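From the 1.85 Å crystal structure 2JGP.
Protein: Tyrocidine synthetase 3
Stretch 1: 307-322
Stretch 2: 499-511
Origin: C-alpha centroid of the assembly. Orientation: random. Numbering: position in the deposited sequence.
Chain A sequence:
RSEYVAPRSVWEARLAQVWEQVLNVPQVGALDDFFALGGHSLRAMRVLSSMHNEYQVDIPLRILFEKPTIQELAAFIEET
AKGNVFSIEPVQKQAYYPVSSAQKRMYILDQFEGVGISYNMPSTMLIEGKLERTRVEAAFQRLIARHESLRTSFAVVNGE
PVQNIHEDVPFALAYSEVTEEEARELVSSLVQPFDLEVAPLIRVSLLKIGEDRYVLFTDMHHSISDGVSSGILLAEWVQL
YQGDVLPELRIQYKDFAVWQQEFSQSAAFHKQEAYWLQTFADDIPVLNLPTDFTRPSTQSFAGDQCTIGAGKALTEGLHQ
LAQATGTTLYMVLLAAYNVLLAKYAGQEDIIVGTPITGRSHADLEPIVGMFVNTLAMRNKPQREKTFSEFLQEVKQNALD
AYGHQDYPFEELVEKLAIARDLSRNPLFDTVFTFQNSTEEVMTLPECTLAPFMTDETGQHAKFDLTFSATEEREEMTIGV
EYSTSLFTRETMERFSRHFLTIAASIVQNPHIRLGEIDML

Stretch 1 307-322: TIGAGKALTEGLHQLA
Stretch 2 499-511: FLTIAASIVQNPH

The most unusual feature of this helix pair is an unusually short contact between two methyl groups: Leu321 CD2 lies 3.0 Å from Ile506 CD1, inside the usual methyl-methyl distance. Nearby is a glycine, Gly317, placed where a side chain would point toward the partner: an ideal CB there would lie 2.8 Å from Val507 CG1, a clash. Its absence lets the backbones draw together, with Gly317 CA and Val507 CA 6.0 Å apart and Val507 CG2 resting 3.8 Å from Gly317 C.

Tyrocidine synthetase 3 thus illustrates a general principle, that small residues at a helix contact make room for larger partners. Stretch 1 enters as a strand that begins earlier in the chain; Ala310 (phi/psi -81/-19) and Gly311 (89/152), the N-cap, lead into the helix, which runs from 312 to 322. Helix 499-508 crosses it at +51°, both running in broadly the same sense, with axes 9.5 Å apart at closest approach. The register pairs Ala310 with Leu500 (CA to CA, 6.6 Å) and Leu314 with Ala504 (CA to CA, 6.5 Å).

Leu314 (chi1 t, chi2 p) is the knob, seated among Leu500, Ala503, Ala504 and Val507; its CD1 lies 3.8 Å from Ala504 CA, a normal contact with the backbone, which the small side chain of Ala504 leaves accessible. Leu500 (m, t) meets Ile308 and Ala310, its CD2 3.8 Å from Ala310 CB and its CD1 4.2 Å from Ile308 CG2. Farther along, Leu318 (m, t) brings CD2 to 3.5 Å from Val507 CG2, with Val507 in t. Leu321 (t, p) closes the row: besides the short contact with Ile506 (p, p), its CD1 is 3.5 Å from Pro510 CG, beyond the helix end, where Asn509 turns to -150/92.

No hydrogen bond crosses the interface; apolar packing buries 507 Å² in all. Some polar side chains bond within their own stretch: Thr315 OG1 (chi1 m) donates to Gly311 O at 2.8 Å and Ser505 OG (m) to Thr501 O at 2.8 Å.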

# COMPACT_ATOMS: atom_id res chain seq x y z
N THR A 307 -8.73 13.52 14.39
CA THR A 307 -8.16 14.19 13.23
C THR A 307 -7.90 15.65 13.55
O THR A 307 -8.69 16.28 14.25
CB THR A 307 -9.11 14.09 12.01
OG1 THR A 307 -9.41 12.72 11.74
CG2 THR A 307 -8.47 14.71 10.77
N ILE A 308 -6.79 16.18 13.05
CA ILE A 308 -6.44 17.59 13.24
C ILE A 308 -5.75 18.13 11.99
O ILE A 308 -4.99 17.41 11.34
CB ILE A 308 -5.54 17.79 14.49
CG1 ILE A 308 -5.35 19.28 14.79
CG2 ILE A 308 -4.19 17.11 14.29
CD1 ILE A 308 -4.87 19.55 16.20
N GLY A 309 -6.03 19.38 11.65
CA GLY A 309 -5.41 20.04 10.50
C GLY A 309 -4.04 20.59 10.84
O GLY A 309 -3.84 21.14 11.92
N ALA A 310 -3.10 20.45 9.91
CA ALA A 310 -1.73 20.95 10.10
C ALA A 310 -1.62 22.45 9.82
O ALA A 310 -0.66 23.10 10.24
CB ALA A 310 -0.77 20.18 9.21
N GLY A 311 -2.60 23.00 9.10
CA GLY A 311 -2.56 24.39 8.66
C GLY A 311 -1.85 24.52 7.32
O GLY A 311 -0.98 23.72 6.99
N LYS A 312 -2.23 25.54 6.56
CA LYS A 312 -1.63 25.79 5.24
C LYS A 312 -0.14 26.09 5.31
O LYS A 312 0.64 25.58 4.50
CB LYS A 312 -2.34 26.97 4.56
CG LYS A 312 -3.73 26.65 4.11
CD LYS A 312 -4.38 27.82 3.41
CE LYS A 312 -5.84 27.52 3.10
NZ LYS A 312 -6.54 28.69 2.51
N ALA A 313 0.25 26.94 6.26
CA ALA A 313 1.64 27.41 6.35
C ALA A 313 2.61 26.26 6.60
O ALA A 313 3.63 26.15 5.92
CB ALA A 313 1.76 28.45 7.45
N LEU A 314 2.28 25.41 7.56
CA LEU A 314 3.13 24.26 7.89
C LEU A 314 3.19 23.23 6.76
O LEU A 314 4.25 22.67 6.46
CB LEU A 314 2.65 23.58 9.17
CG LEU A 314 3.48 22.40 9.68
CD1 LEU A 314 4.96 22.74 9.79
CD2 LEU A 314 2.92 21.95 11.03
N THR A 315 2.03 22.98 6.14
CA THR A 315 1.96 22.07 4.99
C THR A 315 2.91 22.51 3.89
O THR A 315 3.64 21.70 3.33
CB THR A 315 0.52 21.98 4.43
OG1 THR A 315 -0.35 21.47 5.45
CG2 THR A 315 0.46 21.06 3.21
N GLU A 316 2.92 23.81 3.60
CA GLU A 316 3.80 24.37 2.58
C GLU A 316 5.28 24.25 2.98
O GLU A 316 6.12 23.92 2.16
CB GLU A 316 3.45 25.83 2.32
CG GLU A 316 4.11 26.40 1.09
CD GLU A 316 3.77 27.86 0.88
OE1 GLU A 316 3.32 28.20 -0.23
OE2 GLU A 316 3.97 28.67 1.82
N GLY A 317 5.57 24.51 4.25
CA GLY A 317 6.94 24.39 4.76
C GLY A 317 7.47 22.97 4.66
O GLY A 317 8.63 22.76 4.32
N LEU A 318 6.61 21.99 4.96
CA LEU A 318 6.99 20.59 4.86
C LEU A 318 7.30 20.21 3.41
O LEU A 318 8.29 19.52 3.14
CB LEU A 318 5.89 19.69 5.45
CG LEU A 318 5.73 19.81 6.97
CD1 LEU A 318 4.44 19.14 7.45
CD2 LEU A 318 6.94 19.22 7.68
N HIS A 319 6.46 20.67 2.48
CA HIS A 319 6.73 20.48 1.05
C HIS A 319 8.08 21.06 0.65
O HIS A 319 8.85 20.41 -0.05
CB HIS A 319 5.62 21.10 0.19
CG HIS A 319 4.43 20.21 -0.00
ND1 HIS A 319 4.46 19.10 -0.81
CD2 HIS A 319 3.18 20.27 0.51
CE1 HIS A 319 3.28 18.51 -0.79
NE2 HIS A 319 2.48 19.20 0.01
N GLN A 320 8.37 22.28 1.09
CA GLN A 320 9.63 22.94 0.75
C GLN A 320 10.82 22.23 1.41
O GLN A 320 11.90 22.15 0.82
CB GLN A 320 9.60 24.42 1.13
CG GLN A 320 8.58 25.24 0.34
CD GLN A 320 9.06 25.61 -1.07
OE1 GLN A 320 10.03 25.05 -1.59
NE2 GLN A 320 8.37 26.57 -1.69
N LEU A 321 10.63 21.71 2.63
CA LEU A 321 11.69 20.94 3.30
C LEU A 321 12.04 19.69 2.50
O LEU A 321 13.22 19.35 2.34
CB LEU A 321 11.28 20.55 4.73
CG LEU A 321 12.30 19.68 5.48
CD1 LEU A 321 13.64 20.39 5.61
CD2 LEU A 321 11.76 19.28 6.84
N ALA A 322 11.01 19.00 2.01
CA ALA A 322 11.22 17.83 1.15
C ALA A 322 12.00 18.22 -0.11
O ALA A 322 12.97 17.55 -0.48
CB ALA A 322 9.89 17.21 0.77
N PHE A 499 3.12 15.88 17.20
CA PHE A 499 3.61 15.66 15.83
C PHE A 499 3.76 17.00 15.10
O PHE A 499 4.76 17.25 14.42
CB PHE A 499 2.69 14.74 15.03
CG PHE A 499 3.14 14.54 13.61
CD1 PHE A 499 4.11 13.60 13.30
CD2 PHE A 499 2.62 15.32 12.58
CE1 PHE A 499 4.54 13.43 11.99
CE2 PHE A 499 3.05 15.16 11.27
CZ PHE A 499 4.01 14.21 10.98
N LEU A 500 2.75 17.87 15.25
CA LEU A 500 2.76 19.17 14.58
C LEU A 500 3.84 20.09 15.15
O LEU A 500 4.40 20.89 14.41
CB LEU A 500 1.40 19.85 14.68
CG LEU A 500 0.24 19.11 14.00
CD1 LEU A 500 -1.06 19.88 14.24
CD2 LEU A 500 0.51 18.92 12.52
N THR A 501 4.11 19.99 16.45
CA THR A 501 5.19 20.76 17.05
C THR A 501 6.55 20.28 16.50
O THR A 501 7.39 21.09 16.14
CB THR A 501 5.17 20.72 18.60
OG1 THR A 501 5.30 19.37 19.07
CG2 THR A 501 3.86 21.29 19.13
N ILE A 502 6.73 18.96 16.41
CA ILE A 502 7.96 18.41 15.85
C ILE A 502 8.11 18.88 14.39
O ILE A 502 9.19 19.33 13.98
CB ILE A 502 7.99 16.86 15.93
CG1 ILE A 502 8.18 16.41 17.38
CG2 ILE A 502 9.12 16.30 15.06
CD1 ILE A 502 7.83 14.96 17.62
N ALA A 503 7.02 18.80 13.64
CA ALA A 503 7.00 19.21 12.24
C ALA A 503 7.39 20.68 12.06
O ALA A 503 8.19 21.02 11.19
CB ALA A 503 5.62 18.95 11.62
N ALA A 504 6.83 21.54 12.90
CA ALA A 504 7.13 22.98 12.86
C ALA A 504 8.61 23.25 13.13
O ALA A 504 9.25 24.04 12.44
CB ALA A 504 6.25 23.73 13.86
N SER A 505 9.15 22.56 14.14
CA SER A 505 10.54 22.73 14.56
C SER A 505 11.55 22.31 13.48
O SER A 505 12.54 23.00 13.26
CB SER A 505 10.80 21.92 15.83
OG SER A 505 9.88 22.27 16.84
N ILE A 506 11.29 21.18 12.83
CA ILE A 506 12.20 20.69 11.79
C ILE A 506 12.11 21.53 10.51
O ILE A 506 13.10 21.65 9.78
CB ILE A 506 12.01 19.17 11.50
CG1 ILE A 506 10.62 18.85 10.93
CG2 ILE A 506 12.24 18.36 12.77
CD1 ILE A 506 10.40 19.35 9.52
N VAL A 507 10.95 22.12 10.24
CA VAL A 507 10.82 23.08 9.13
C VAL A 507 11.61 24.37 9.45
O VAL A 507 12.31 24.92 8.58
CB VAL A 507 9.34 23.40 8.81
CG1 VAL A 507 9.23 24.62 7.90
CG2 VAL A 507 8.66 22.20 8.16
N GLN A 508 11.49 24.84 10.69
CA GLN A 508 12.26 25.99 11.18
C GLN A 508 13.76 25.76 11.04
O GLN A 508 14.50 26.63 10.57
CB GLN A 508 11.92 26.27 12.65
CG GLN A 508 12.65 27.48 13.28
CD GLN A 508 12.59 27.49 14.80
OE1 GLN A 508 13.02 28.45 15.45
NE2 GLN A 508 12.04 26.43 15.38
N ASN A 509 14.21 24.58 11.47
CA ASN A 509 15.63 24.24 11.49
C ASN A 509 15.84 22.74 11.28
O ASN A 509 15.84 21.98 12.26
CB ASN A 509 16.26 24.68 12.82
CG ASN A 509 17.75 24.38 12.90
OD1 ASN A 509 18.38 24.01 11.91
ND2 ASN A 509 18.30 24.53 14.10
N PRO A 510 16.02 22.31 10.02
CA PRO A 510 16.20 20.89 9.70
C PRO A 510 17.46 20.26 10.30
O PRO A 510 17.55 19.04 10.36
CB PRO A 510 16.28 20.86 8.17
CG PRO A 510 15.84 22.19 7.71
CD PRO A 510 16.05 23.15 8.81
N HIS A 511 18.42 21.08 10.72
CA HIS A 511 19.67 20.56 11.26
C HIS A 511 19.66 20.45 12.78
O HIS A 511 20.66 20.05 13.38
CB HIS A 511 20.83 21.43 10.76
CG HIS A 511 20.89 21.49 9.27
ND1 HIS A 511 21.40 20.47 8.50
CD2 HIS A 511 20.46 22.44 8.40
CE1 HIS A 511 21.31 20.79 7.23
NE2 HIS A 511 20.74 21.98 7.14